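Local coordinates for fervidolysin (Fervidobacterium pennivorans, PDB 1R6V), which degrades keratin into peptides as a subtilisin-like serine protease, allowing its bacterium to grow on native feathers, at residues V340-V345 with G429-D434; W148-G153 with L395-N400; E532-S537 with N553-L558; G309-I314 with A488-I493; Q559-T564 with A591-Y596. The protein carries 1 engineered substitution. One frame throughout, in Å; residues are numbered along the deposited sequence.

Contact 1: V340-V345 with G429-D434; sequences VGAPGV and GLVKLD
V431 holds CG1 between its own backbone N and carbonyl carbon (chi1 67°), and this branch meets A342 CB at 3.8 Å. In V340 a chi1 of -60° sets CG1 anti to the carbonyl carbon. This leaves CG2 between N and C, and that methyl comes up to V431 CB at 4.1 Å. Backbone bonds fix this meeting. G341 N gives its hydrogen to G429 O at 2.8 Å. V431 N gives its own to G341 O at 2.9 Å. G341 and L430 thus form a single beta bridge, with L430 CA also 3.6 Å from G341 O. In the subtilisin-like alpha/beta domain, strand 338-343 pairs in parallel with strand 314-322. Residues 429-431 come up beside it, and the segment then enters helix 433-438. On the way, V340 and A342 also touch V387 and H386 of helix 380-397, the helix that carries S381, the probable charge-relay serine, at its start. G429 has backbone angles at which a side chain would press on the preceding carbonyl O. L430 starts away from the strand, but its end turns back. Its CD1 lies 4.1 Å from P343 CD, the two side chains crossing at about a right angle. L430 also packs on L319 of strand 314-322, while I141 touches both P343 and V431.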
# COMPACT_ATOMS: atom_id res chain seq x y z
N VAL A 340 18.89 1.07 3.56
CA VAL A 340 20.13 1.82 3.76
C VAL A 340 19.83 3.27 4.14
O VAL A 340 18.69 3.73 4.05
CB VAL A 340 21.01 1.86 2.47
CG1 VAL A 340 21.40 0.44 2.04
CG2 VAL A 340 20.25 2.57 1.34
N GLY A 341 20.87 3.97 4.58
CA GLY A 341 20.71 5.38 4.90
C GLY A 341 21.57 6.16 3.92
O GLY A 341 22.46 5.61 3.26
N ALA A 342 21.30 7.45 3.79
CA ALA A 342 22.08 8.29 2.89
C ALA A 342 22.09 9.69 3.47
O ALA A 342 21.27 10.00 4.33
CB ALA A 342 21.47 8.31 1.46
N PRO A 343 22.99 10.56 2.98
CA PRO A 343 23.08 11.95 3.48
C PRO A 343 21.71 12.62 3.41
O PRO A 343 21.07 12.61 2.36
CB PRO A 343 24.12 12.59 2.55
CG PRO A 343 24.20 11.67 1.37
CD PRO A 343 24.00 10.31 1.94
N GLY A 344 21.26 13.18 4.53
CA GLY A 344 19.95 13.80 4.56
C GLY A 344 19.87 15.04 5.44
O GLY A 344 18.79 15.42 5.90
N VAL A 345 21.01 15.65 5.68
CA VAL A 345 21.07 16.87 6.49
C VAL A 345 22.02 17.83 5.79
O VAL A 345 23.05 17.42 5.29
CB VAL A 345 21.55 16.56 7.94
CG1 VAL A 345 21.51 17.82 8.78
CG2 VAL A 345 20.65 15.50 8.58
N GLY A 429 23.43 0.30 6.72
CA GLY A 429 24.42 1.36 6.78
C GLY A 429 24.32 2.43 5.71
O GLY A 429 23.30 2.56 5.04
N LEU A 430 25.40 3.19 5.56
CA LEU A 430 25.51 4.26 4.59
C LEU A 430 25.67 3.72 3.17
O LEU A 430 26.56 2.91 2.91
CB LEU A 430 26.72 5.13 4.92
CG LEU A 430 27.18 6.14 3.86
CD1 LEU A 430 26.09 7.23 3.67
CD2 LEU A 430 28.50 6.78 4.31
N VAL A 431 24.82 4.17 2.25
CA VAL A 431 24.93 3.70 0.87
C VAL A 431 26.29 4.16 0.30
O VAL A 431 26.72 5.29 0.53
CB VAL A 431 23.75 4.26 -0.00
CG1 VAL A 431 23.87 5.78 -0.16
CG2 VAL A 431 23.73 3.57 -1.37
N LYS A 432 26.95 3.27 -0.43
CA LYS A 432 28.25 3.57 -1.02
C LYS A 432 28.25 3.28 -2.51
O LYS A 432 28.26 2.11 -2.93
CB LYS A 432 29.34 2.76 -0.31
CG LYS A 432 29.71 3.31 1.06
CD LYS A 432 30.47 4.60 0.87
CE LYS A 432 31.11 5.06 2.15
NZ LYS A 432 31.83 6.34 1.91
N LEU A 433 28.23 4.34 -3.31
CA LEU A 433 28.21 4.20 -4.76
C LEU A 433 29.49 3.55 -5.27
O LEU A 433 29.45 2.70 -6.16
CB LEU A 433 28.07 5.58 -5.43
CG LEU A 433 27.38 5.73 -6.80
CD1 LEU A 433 27.94 6.96 -7.49
CD2 LEU A 433 27.56 4.50 -7.66
N ASP A 434 30.63 3.94 -4.72
CA ASP A 434 31.87 3.36 -5.21
C ASP A 434 31.94 1.86 -4.98
O ASP A 434 32.28 1.11 -5.91
CB ASP A 434 33.11 4.10 -4.66
CG ASP A 434 33.16 4.19 -3.13
OD1 ASP A 434 32.23 3.73 -2.44
OD2 ASP A 434 34.16 4.75 -2.62

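Contact 2: W148-G153 with L395-N400; sequences WEEASG and LQKFPN
Q396 lays its carboxamide against the backbone of A151, with CD 3.8 Å from A151 CA. CG is anti to the backbone N, and the chain runs out extended from there. OE1 then accepts two bonds from successive backbone amides. S152 N lies 2.9 Å from Q396 OE1 and sits above the carboxamide plane. G153 N is also 2.9 Å from Q396 OE1, but comes nearly along the C=O axis (165°). T154 N, next in the chain, is a third donor to the same oxygen. An alanine at Q396 would probably leave these amides without their acceptor and open a gap over A151. Beside it, K397 is extended too, and its NZ makes a salt bridge with E150 OE2 at 2.8 Å. The ammonium meets that oxygen on the syn side, out of the carboxylate plane. NZ also donates to L437 O of helix 433-438, so the ammonium is shared between the carboxylate and a backbone carbonyl. L437 also touches E150 and A151. The contact ties the end of helix 145-150 to the end of helix 380-397 in the S8 catalytic domain. Its chemistry is polar, and the cluster of N-H groups is likely to polarise the Q396 carbonyl.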
# COMPACT_ATOMS: atom_id res chain seq x y z
N TRP A 148 32.52 8.72 -12.32
CA TRP A 148 31.56 9.08 -13.36
C TRP A 148 32.07 8.72 -14.74
O TRP A 148 31.28 8.55 -15.67
CB TRP A 148 31.24 10.57 -13.33
CG TRP A 148 30.33 10.96 -12.22
CD1 TRP A 148 29.32 10.21 -11.68
CD2 TRP A 148 30.30 12.23 -11.55
NE1 TRP A 148 28.66 10.94 -10.71
CE2 TRP A 148 29.24 12.18 -10.61
CE3 TRP A 148 31.07 13.40 -11.66
CZ2 TRP A 148 28.94 13.26 -9.77
CZ3 TRP A 148 30.76 14.48 -10.82
CH2 TRP A 148 29.70 14.40 -9.89
N GLU A 149 33.38 8.60 -14.89
CA GLU A 149 33.94 8.23 -16.18
C GLU A 149 33.52 6.81 -16.54
O GLU A 149 33.41 6.46 -17.72
CB GLU A 149 35.46 8.32 -16.18
CG GLU A 149 35.99 9.73 -15.96
CD GLU A 149 37.45 9.83 -16.34
OE1 GLU A 149 37.75 9.70 -17.54
OE2 GLU A 149 38.30 10.04 -15.44
N GLU A 150 33.29 5.99 -15.52
CA GLU A 150 32.86 4.61 -15.76
C GLU A 150 31.34 4.53 -15.92
O GLU A 150 30.83 3.87 -16.83
CB GLU A 150 33.32 3.68 -14.62
CG GLU A 150 32.67 2.29 -14.68
CD GLU A 150 33.16 1.33 -13.61
OE1 GLU A 150 33.70 1.77 -12.58
OE2 GLU A 150 32.99 0.11 -13.81
N ALA A 151 30.63 5.22 -15.03
CA ALA A 151 29.16 5.22 -15.06
C ALA A 151 28.63 6.50 -14.40
O ALA A 151 29.14 6.91 -13.36
CB ALA A 151 28.64 4.00 -14.32
N SER A 152 27.60 7.09 -15.00
CA SER A 152 27.00 8.33 -14.48
C SER A 152 25.48 8.39 -14.65
O SER A 152 24.86 9.44 -14.42
CB SER A 152 27.63 9.53 -15.18
OG SER A 152 27.32 9.49 -16.57
N GLY A 153 24.87 7.28 -15.06
CA GLY A 153 23.43 7.26 -15.26
C GLY A 153 22.98 7.47 -16.70
O GLY A 153 21.80 7.66 -16.96
N LEU A 395 22.28 1.15 -12.75
CA LEU A 395 21.52 0.59 -13.86
C LEU A 395 22.24 0.77 -15.18
O LEU A 395 21.97 0.05 -16.14
CB LEU A 395 20.11 1.19 -13.91
CG LEU A 395 19.23 0.66 -12.77
CD1 LEU A 395 17.92 1.42 -12.74
CD2 LEU A 395 18.99 -0.85 -12.94
N GLN A 396 23.16 1.73 -15.24
CA GLN A 396 23.94 1.91 -16.46
C GLN A 396 24.95 0.76 -16.55
O GLN A 396 25.14 0.16 -17.61
CB GLN A 396 24.73 3.22 -16.46
CG GLN A 396 25.63 3.35 -17.69
CD GLN A 396 26.45 4.61 -17.68
OE1 GLN A 396 26.15 5.55 -16.95
NE2 GLN A 396 27.49 4.65 -18.51
N LYS A 397 25.59 0.46 -15.43
CA LYS A 397 26.59 -0.60 -15.42
C LYS A 397 26.03 -2.02 -15.44
O LYS A 397 26.66 -2.93 -15.98
CB LYS A 397 27.53 -0.45 -14.23
CG LYS A 397 28.63 -1.52 -14.20
CD LYS A 397 29.72 -1.21 -13.20
CE LYS A 397 30.83 -2.27 -13.27
NZ LYS A 397 31.94 -2.00 -12.31
N PHE A 398 24.87 -2.21 -14.83
CA PHE A 398 24.24 -3.53 -14.76
C PHE A 398 22.85 -3.41 -15.38
O PHE A 398 21.83 -3.48 -14.69
CB PHE A 398 24.15 -3.97 -13.30
CG PHE A 398 25.46 -3.91 -12.57
CD1 PHE A 398 25.72 -2.89 -11.66
CD2 PHE A 398 26.45 -4.86 -12.81
CE1 PHE A 398 26.94 -2.81 -11.01
CE2 PHE A 398 27.68 -4.80 -12.16
CZ PHE A 398 27.93 -3.77 -11.25
N PRO A 399 22.80 -3.24 -16.71
CA PRO A 399 21.51 -3.09 -17.38
C PRO A 399 20.51 -4.22 -17.20
O PRO A 399 19.31 -4.00 -17.31
CB PRO A 399 21.90 -2.86 -18.83
CG PRO A 399 23.17 -3.61 -18.96
CD PRO A 399 23.90 -3.29 -17.68
N ASN A 400 20.99 -5.42 -16.91
CA ASN A 400 20.07 -6.53 -16.73
C ASN A 400 19.64 -6.79 -15.29
O ASN A 400 18.97 -7.78 -15.01
CB ASN A 400 20.66 -7.82 -17.33
CG ASN A 400 20.90 -7.71 -18.82
OD1 ASN A 400 20.18 -7.01 -19.53
ND2 ASN A 400 21.91 -8.43 -19.31

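Contact 3: E532-S537 with N553-L558; sequences EERQAS and NFNSTL
R534 sets CB squarely over the centre of the F554 ring, 3.6 Å from the ring centroid and only 4° off its normal. This is a CH-pi contact, and CB is about equally far from all six ring carbons. CG comes next and still lies by the ring, 3.9 Å from F554 CD2. The chain then bends twice. The second bend (chi3 62°) places NE beside the carbonyl of the preceding residue, and NE bonds to E533 O at 3.0 Å. That donor stands above the carbonyl plane, while the oxygen lies close to the plane of the guanidinium. NH2 adds only a weak bond to E533 O at 3.4 Å. NH1 points across the contact to N555 O at 3.3 Å, but the place of this oxygen is less sure in the model. The backbone takes part as well, with R534 O 3.6 Å from F554 CZ. F554 is gripped from elsewhere too. It meets F669 edge-to-face and touches V502 of strand 496-505. An alanine at F554 would probably leave R534 CB without the ring it sits over, deprive F669 of its aromatic mate and open a gap between them. Further on, S556 OG bonds to F669 N. The stretch 553-558 links strand 549-553, which pairs in a sheet with strand 446-455, to strand 558-562, which pairs with strand 619-627 in another sheet. The contact lies where the first beta-sandwich domain probably passes into the second, with an arginine seated on an aromatic ring and held by the carbonyl of the residue before it.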
# COMPACT_ATOMS: atom_id res chain seq x y z
N GLU A 532 -14.36 -15.52 14.28
CA GLU A 532 -14.21 -16.13 12.97
C GLU A 532 -12.76 -16.10 12.46
O GLU A 532 -12.41 -16.83 11.54
CB GLU A 532 -15.13 -15.42 11.96
CG GLU A 532 -16.59 -15.55 12.34
CD GLU A 532 -17.50 -14.62 11.58
OE1 GLU A 532 -17.12 -13.44 11.41
OE2 GLU A 532 -18.59 -15.08 11.17
N GLU A 533 -11.95 -15.26 13.07
CA GLU A 533 -10.55 -15.15 12.67
C GLU A 533 -9.81 -16.46 12.93
O GLU A 533 -10.04 -17.12 13.94
CB GLU A 533 -9.86 -14.02 13.45
CG GLU A 533 -8.41 -13.78 13.01
CD GLU A 533 -7.66 -12.81 13.90
OE1 GLU A 533 -6.44 -12.62 13.66
OE2 GLU A 533 -8.27 -12.23 14.83
N ARG A 534 -8.94 -16.84 12.00
CA ARG A 534 -8.14 -18.05 12.11
C ARG A 534 -6.68 -17.60 12.06
O ARG A 534 -6.38 -16.54 11.51
CB ARG A 534 -8.42 -18.99 10.93
CG ARG A 534 -9.89 -19.29 10.64
CD ARG A 534 -10.41 -20.38 11.56
NE ARG A 534 -10.35 -19.96 12.94
CZ ARG A 534 -10.21 -20.76 13.98
NH1 ARG A 534 -10.10 -22.07 13.82
NH2 ARG A 534 -10.16 -20.23 15.19
N GLN A 535 -5.78 -18.39 12.63
CA GLN A 535 -4.36 -18.05 12.63
C GLN A 535 -3.49 -19.26 12.31
O GLN A 535 -3.88 -20.40 12.55
CB GLN A 535 -3.96 -17.47 13.99
CG GLN A 535 -4.68 -16.18 14.37
CD GLN A 535 -4.23 -15.64 15.71
OE1 GLN A 535 -4.03 -16.40 16.66
NE2 GLN A 535 -4.07 -14.32 15.80
N ALA A 536 -2.32 -19.00 11.75
CA ALA A 536 -1.37 -20.05 11.42
C ALA A 536 0.03 -19.45 11.52
O ALA A 536 0.22 -18.27 11.26
CB ALA A 536 -1.61 -20.55 10.00
N SER A 537 0.99 -20.26 11.93
CA SER A 537 2.35 -19.79 12.04
C SER A 537 3.25 -20.84 11.42
O SER A 537 3.01 -22.04 11.58
CB SER A 537 2.73 -19.55 13.50
OG SER A 537 2.70 -20.76 14.23
N ASN A 553 -4.08 -23.41 4.57
CA ASN A 553 -5.46 -23.85 4.49
C ASN A 553 -6.15 -23.63 5.83
O ASN A 553 -5.82 -24.28 6.82
CB ASN A 553 -5.53 -25.33 4.11
CG ASN A 553 -5.01 -25.58 2.71
OD1 ASN A 553 -5.68 -25.29 1.72
ND2 ASN A 553 -3.80 -26.11 2.61
N PHE A 554 -7.09 -22.69 5.85
CA PHE A 554 -7.84 -22.40 7.07
C PHE A 554 -8.92 -23.46 7.26
O PHE A 554 -9.35 -24.11 6.30
CB PHE A 554 -8.51 -21.01 6.95
CG PHE A 554 -7.62 -19.85 7.34
CD1 PHE A 554 -6.34 -20.07 7.85
CD2 PHE A 554 -8.08 -18.54 7.24
CE1 PHE A 554 -5.54 -19.00 8.27
CE2 PHE A 554 -7.28 -17.47 7.65
CZ PHE A 554 -6.01 -17.70 8.17
N ASN A 555 -9.34 -23.63 8.51
CA ASN A 555 -10.42 -24.56 8.85
C ASN A 555 -11.16 -23.94 10.04
O ASN A 555 -10.63 -23.07 10.72
CB ASN A 555 -9.89 -25.96 9.22
CG ASN A 555 -8.92 -25.95 10.39
OD1 ASN A 555 -9.24 -25.47 11.48
ND2 ASN A 555 -7.73 -26.49 10.17
N SER A 556 -12.38 -24.40 10.29
CA SER A 556 -13.17 -23.88 11.39
C SER A 556 -14.20 -24.91 11.85
O SER A 556 -14.41 -25.94 11.21
CB SER A 556 -13.92 -22.62 10.95
OG SER A 556 -14.68 -22.88 9.78
N THR A 557 -14.83 -24.62 12.98
CA THR A 557 -15.87 -25.47 13.52
C THR A 557 -17.08 -24.58 13.78
O THR A 557 -16.94 -23.43 14.18
CB THR A 557 -15.45 -26.15 14.84
OG1 THR A 557 -15.04 -25.17 15.79
CG2 THR A 557 -14.31 -27.13 14.58
N LEU A 558 -18.26 -25.12 13.52
CA LEU A 558 -19.49 -24.37 13.74
C LEU A 558 -20.61 -25.31 14.10
O LEU A 558 -20.91 -26.24 13.36
CB LEU A 558 -19.88 -23.61 12.47
CG LEU A 558 -21.21 -22.84 12.52
CD1 LEU A 558 -21.14 -21.76 13.58
CD2 LEU A 558 -21.51 -22.23 11.16

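Contact 4: G309-I314 with A488-I493; sequences GYPGVI and ARFPHI
P311 is the tightly packed part of the contact. Its CB touches F490 CD2 at 3.8 Å and, at the same distance of 3.8 Å, I493 CG2. Its CG lies 3.7 Å from R489 O, an oxygen that also accepts from K278 NZ. P491 closes in on the same proline, with P491 CD 4.0 Å from P311 CG and P491 CG 3.6 Å from P311 O. F490 CG is anti to its own carbonyl carbon (chi1 -65°). The ring beyond it presents CD2 to the proline. Y478 of strand 478-481 touches P311, F490 and I493, so the proline sits among side chains of the neighbouring domain. P311 and G312 are the two central residues of a type II beta turn from Y310 to V313. This turn of the subtilisin-like domain rests on strand 487-494 of the first beta-sandwich domain, which is consistent with an Ig-like fold. The fit at G312 is close: its CA is 3.1 Å from P491 O. A side chain there would run into that oxygen and also into the carbonyl of P311, so the turn needs its glycine. The other side is held more loosely. No direct hydrogen bond joins the segments. One water spans them instead, donating to G312 O at 2.6 Å and to H492 O at 2.8 Å. H492 O has R407 NH2 as a further donor, and the imidazole ND1 of H492 is bonded to W404 N. At H492 the chain turns a corner.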
# COMPACT_ATOMS: atom_id res chain seq x y z
N GLY A 309 5.79 0.81 3.23
CA GLY A 309 5.57 -0.53 3.75
C GLY A 309 5.30 -1.65 2.76
O GLY A 309 5.16 -2.81 3.17
N TYR A 310 5.20 -1.35 1.47
CA TYR A 310 4.96 -2.44 0.50
C TYR A 310 6.25 -3.23 0.29
O TYR A 310 7.33 -2.65 0.13
CB TYR A 310 4.49 -1.87 -0.84
CG TYR A 310 3.09 -1.27 -0.79
CD1 TYR A 310 2.83 -0.04 -1.39
CD2 TYR A 310 2.04 -1.95 -0.17
CE1 TYR A 310 1.54 0.52 -1.37
CE2 TYR A 310 0.75 -1.40 -0.15
CZ TYR A 310 0.52 -0.16 -0.75
OH TYR A 310 -0.75 0.37 -0.75
N PRO A 311 6.16 -4.58 0.26
CA PRO A 311 7.38 -5.36 0.06
C PRO A 311 8.03 -5.12 -1.29
O PRO A 311 7.35 -4.98 -2.30
CB PRO A 311 6.90 -6.81 0.23
CG PRO A 311 5.43 -6.75 -0.19
CD PRO A 311 4.99 -5.45 0.46
N GLY A 312 9.37 -5.04 -1.27
CA GLY A 312 10.11 -4.85 -2.50
C GLY A 312 10.73 -3.49 -2.72
O GLY A 312 11.69 -3.36 -3.50
N VAL A 313 10.17 -2.46 -2.09
CA VAL A 313 10.71 -1.12 -2.26
C VAL A 313 12.02 -1.00 -1.50
O VAL A 313 12.32 -1.83 -0.64
CB VAL A 313 9.76 -0.02 -1.73
CG1 VAL A 313 8.39 -0.18 -2.37
CG2 VAL A 313 9.67 -0.07 -0.23
N ILE A 314 12.81 0.01 -1.86
CA ILE A 314 14.07 0.28 -1.18
C ILE A 314 13.76 1.46 -0.26
O ILE A 314 13.63 2.59 -0.72
CB ILE A 314 15.18 0.70 -2.15
CG1 ILE A 314 15.46 -0.42 -3.16
CG2 ILE A 314 16.44 1.05 -1.37
CD1 ILE A 314 16.63 -0.12 -4.11
N ALA A 488 -1.22 -13.14 -1.13
CA ALA A 488 -0.48 -12.00 -0.60
C ALA A 488 0.83 -12.15 -1.36
O ALA A 488 1.50 -13.19 -1.26
CB ALA A 488 -0.24 -12.13 0.91
N ARG A 489 1.19 -11.14 -2.15
CA ARG A 489 2.38 -11.18 -2.98
C ARG A 489 3.50 -10.36 -2.40
O ARG A 489 3.29 -9.22 -1.97
CB ARG A 489 2.09 -10.65 -4.39
CG ARG A 489 0.87 -11.25 -5.07
CD ARG A 489 0.67 -10.61 -6.45
NE ARG A 489 1.65 -11.08 -7.42
CZ ARG A 489 1.57 -10.88 -8.74
NH1 ARG A 489 0.55 -10.21 -9.26
NH2 ARG A 489 2.51 -11.36 -9.54
N PHE A 490 4.71 -10.92 -2.44
CA PHE A 490 5.90 -10.25 -1.92
C PHE A 490 6.96 -10.18 -3.02
O PHE A 490 7.78 -11.08 -3.13
CB PHE A 490 6.46 -11.03 -0.73
CG PHE A 490 5.52 -11.06 0.45
CD1 PHE A 490 4.49 -11.99 0.52
CD2 PHE A 490 5.67 -10.14 1.47
CE1 PHE A 490 3.61 -12.00 1.60
CE2 PHE A 490 4.79 -10.13 2.56
CZ PHE A 490 3.76 -11.06 2.62
N PRO A 491 6.98 -9.10 -3.81
CA PRO A 491 7.98 -9.00 -4.87
C PRO A 491 9.35 -8.52 -4.45
O PRO A 491 9.48 -7.65 -3.58
CB PRO A 491 7.34 -8.05 -5.88
CG PRO A 491 6.50 -7.15 -5.02
CD PRO A 491 5.97 -8.03 -3.91
N HIS A 492 10.36 -9.12 -5.06
CA HIS A 492 11.73 -8.71 -4.84
C HIS A 492 12.17 -8.58 -3.40
O HIS A 492 12.90 -7.67 -3.05
CB HIS A 492 11.94 -7.40 -5.60
CG HIS A 492 11.73 -7.56 -7.07
ND1 HIS A 492 12.70 -8.08 -7.90
CD2 HIS A 492 10.62 -7.41 -7.83
CE1 HIS A 492 12.20 -8.26 -9.10
NE2 HIS A 492 10.94 -7.87 -9.09
N ILE A 493 11.75 -9.53 -2.57
CA ILE A 493 12.13 -9.55 -1.18
C ILE A 493 13.36 -10.46 -1.01
O ILE A 493 13.75 -11.19 -1.92
CB ILE A 493 11.00 -10.10 -0.25
CG1 ILE A 493 10.66 -11.55 -0.59
CG2 ILE A 493 9.75 -9.21 -0.38
CD1 ILE A 493 9.85 -12.26 0.53
O HOH W 1 13.68 -5.06 -3.71

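Contact 5: Q559-T564 with A591-Y596; sequences QVKFST and ARNQTY
N593 N gives its hydrogen to F562 O at 2.6 Å. N593 is the third residue of a type II beta turn from A591 to Q594, which leads into strand 595-597. Beyond the turn the two strands pair directly. V560 and Y596 form an antiparallel hydrogen-bonded pair. Y596 N bonds to V560 O at 2.7 Å, and V560 N bonds back to Y596 O at 2.9 Å. Both side chains lie on one face of the sheet, where V560 CG1 packs on Y596 CB at 3.6 Å. F562 CD1 also comes to Y596 CE1 at 4.1 Å, the side chains crossing at about a right angle. F574 meets both rings. Strand 595-597 is an outermost strand of its sheet in the second beta-sandwich domain, and strand 558-562 is its neighbour. Y596 OH is bonded to A589 O, with A591 N a weak donor. Between the turn and the paired strands, one water takes the hydrogen of F562 N. On the opposite face K561 has CG anti to its backbone N (chi1 173°), and the rest of the chain is extended, with K561 CD 3.7 Å from T595 OG1 and CE near N593. K561 NZ gives a hydrogen to a second water at 2.8 Å. T595 OG1 holds the same water at 2.8 Å.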
# COMPACT_ATOMS: atom_id res chain seq x y z
N GLN A 559 -21.23 -25.06 15.24
CA GLN A 559 -22.36 -25.87 15.68
C GLN A 559 -23.49 -24.93 16.06
O GLN A 559 -23.25 -23.82 16.51
CB GLN A 559 -21.98 -26.74 16.89
CG GLN A 559 -20.92 -27.80 16.60
CD GLN A 559 -20.59 -28.64 17.83
OE1 GLN A 559 -20.31 -28.11 18.91
NE2 GLN A 559 -20.61 -29.97 17.67
N VAL A 560 -24.73 -25.37 15.86
CA VAL A 560 -25.87 -24.55 16.24
C VAL A 560 -26.91 -25.43 16.94
O VAL A 560 -27.19 -26.54 16.50
CB VAL A 560 -26.54 -23.84 15.03
CG1 VAL A 560 -27.03 -24.85 14.02
CG2 VAL A 560 -27.68 -22.98 15.52
N LYS A 561 -27.46 -24.92 18.04
CA LYS A 561 -28.47 -25.64 18.81
C LYS A 561 -29.57 -24.66 19.22
O LYS A 561 -29.28 -23.58 19.72
CB LYS A 561 -27.84 -26.25 20.06
CG LYS A 561 -28.81 -26.90 21.05
CD LYS A 561 -28.06 -27.50 22.24
CE LYS A 561 -29.01 -28.05 23.30
NZ LYS A 561 -28.26 -28.71 24.41
N PHE A 562 -30.84 -25.01 18.99
CA PHE A 562 -31.94 -24.13 19.37
C PHE A 562 -32.67 -24.75 20.56
O PHE A 562 -32.84 -25.96 20.63
CB PHE A 562 -32.93 -23.94 18.23
CG PHE A 562 -32.29 -23.45 16.97
CD1 PHE A 562 -31.82 -24.36 16.03
CD2 PHE A 562 -32.15 -22.10 16.73
CE1 PHE A 562 -31.21 -23.92 14.85
CE2 PHE A 562 -31.54 -21.63 15.56
CZ PHE A 562 -31.07 -22.55 14.61
N SER A 563 -33.12 -23.89 21.47
CA SER A 563 -33.79 -24.31 22.70
C SER A 563 -35.30 -24.09 22.74
O SER A 563 -35.99 -24.61 23.64
CB SER A 563 -33.18 -23.56 23.87
OG SER A 563 -33.33 -22.16 23.66
N THR A 564 -35.83 -23.33 21.79
CA THR A 564 -37.25 -23.01 21.75
C THR A 564 -38.15 -24.17 21.33
O THR A 564 -37.80 -24.95 20.46
CB THR A 564 -37.49 -21.81 20.79
OG1 THR A 564 -36.59 -20.75 21.12
CG2 THR A 564 -38.93 -21.31 20.92
N ALA A 591 -35.33 -29.65 15.54
CA ALA A 591 -35.38 -30.49 16.73
C ALA A 591 -34.83 -29.68 17.90
O ALA A 591 -33.68 -29.26 17.88
CB ALA A 591 -34.57 -31.76 16.52
N ARG A 592 -35.68 -29.43 18.89
CA ARG A 592 -35.30 -28.66 20.07
C ARG A 592 -34.13 -29.32 20.79
O ARG A 592 -34.12 -30.54 20.99
CB ARG A 592 -36.49 -28.55 21.02
CG ARG A 592 -36.26 -27.65 22.22
CD ARG A 592 -37.53 -27.44 23.06
NE ARG A 592 -37.65 -28.37 24.18
CZ ARG A 592 -37.92 -29.67 24.06
NH1 ARG A 592 -38.11 -30.21 22.86
NH2 ARG A 592 -38.02 -30.43 25.15
N ASN A 593 -33.14 -28.50 21.16
CA ASN A 593 -31.96 -28.96 21.88
C ASN A 593 -31.04 -29.89 21.09
O ASN A 593 -30.11 -30.47 21.64
CB ASN A 593 -32.38 -29.63 23.19
CG ASN A 593 -32.94 -28.64 24.18
OD1 ASN A 593 -33.70 -29.00 25.08
ND2 ASN A 593 -32.56 -27.38 24.03
N GLN A 594 -31.30 -30.02 19.80
CA GLN A 594 -30.48 -30.85 18.94
C GLN A 594 -29.33 -29.98 18.41
O GLN A 594 -29.55 -28.86 17.97
CB GLN A 594 -31.31 -31.38 17.77
CG GLN A 594 -30.51 -32.22 16.80
CD GLN A 594 -31.39 -32.97 15.82
OE1 GLN A 594 -31.29 -32.77 14.60
NE2 GLN A 594 -32.25 -33.84 16.34
N THR A 595 -28.10 -30.49 18.49
CA THR A 595 -26.94 -29.75 18.01
C THR A 595 -26.66 -30.09 16.55
O THR A 595 -26.38 -31.24 16.23
CB THR A 595 -25.67 -30.07 18.83
OG1 THR A 595 -25.85 -29.66 20.19
CG2 THR A 595 -24.46 -29.34 18.24
N TYR A 596 -26.75 -29.09 15.67
CA TYR A 596 -26.46 -29.30 14.25
C TYR A 596 -24.99 -28.93 14.04
O TYR A 596 -24.57 -27.84 14.42
CB TYR A 596 -27.33 -28.41 13.36
CG TYR A 596 -28.81 -28.63 13.52
CD1 TYR A 596 -29.55 -27.88 14.44
CD2 TYR A 596 -29.47 -29.60 12.77
CE1 TYR A 596 -30.92 -28.09 14.59
CE2 TYR A 596 -30.84 -29.81 12.92
CZ TYR A 596 -31.56 -29.06 13.83
OH TYR A 596 -32.90 -29.29 14.00
O HOH W 2 -27.01 -30.43 22.63
O HOH W 3 -31.73 -27.48 17.76

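Contacts 1 and 4 are buried, and they rest largely on glycine, proline and small apolar groups fitted to backbone, with one bridging water in contact 4. Contacts 2, 3 and 5 are only partly buried. Contact 2 relies on a carboxamide and a salt bridge, contact 3 on an arginine over an aromatic ring, contact 5 on backbone bonds and waters. Contacts 1 and 2 both lie in the catalytic domain, about 18 Å apart between centres, and both involve surroundings of helices 380-397 and 433-438. Contact 4 joins that domain to the first sandwich. Segment 553-558 of contact 3 runs straight into 559-564 of contact 5, the one antiparallel strand pair with a hydrogen-bonded bridge.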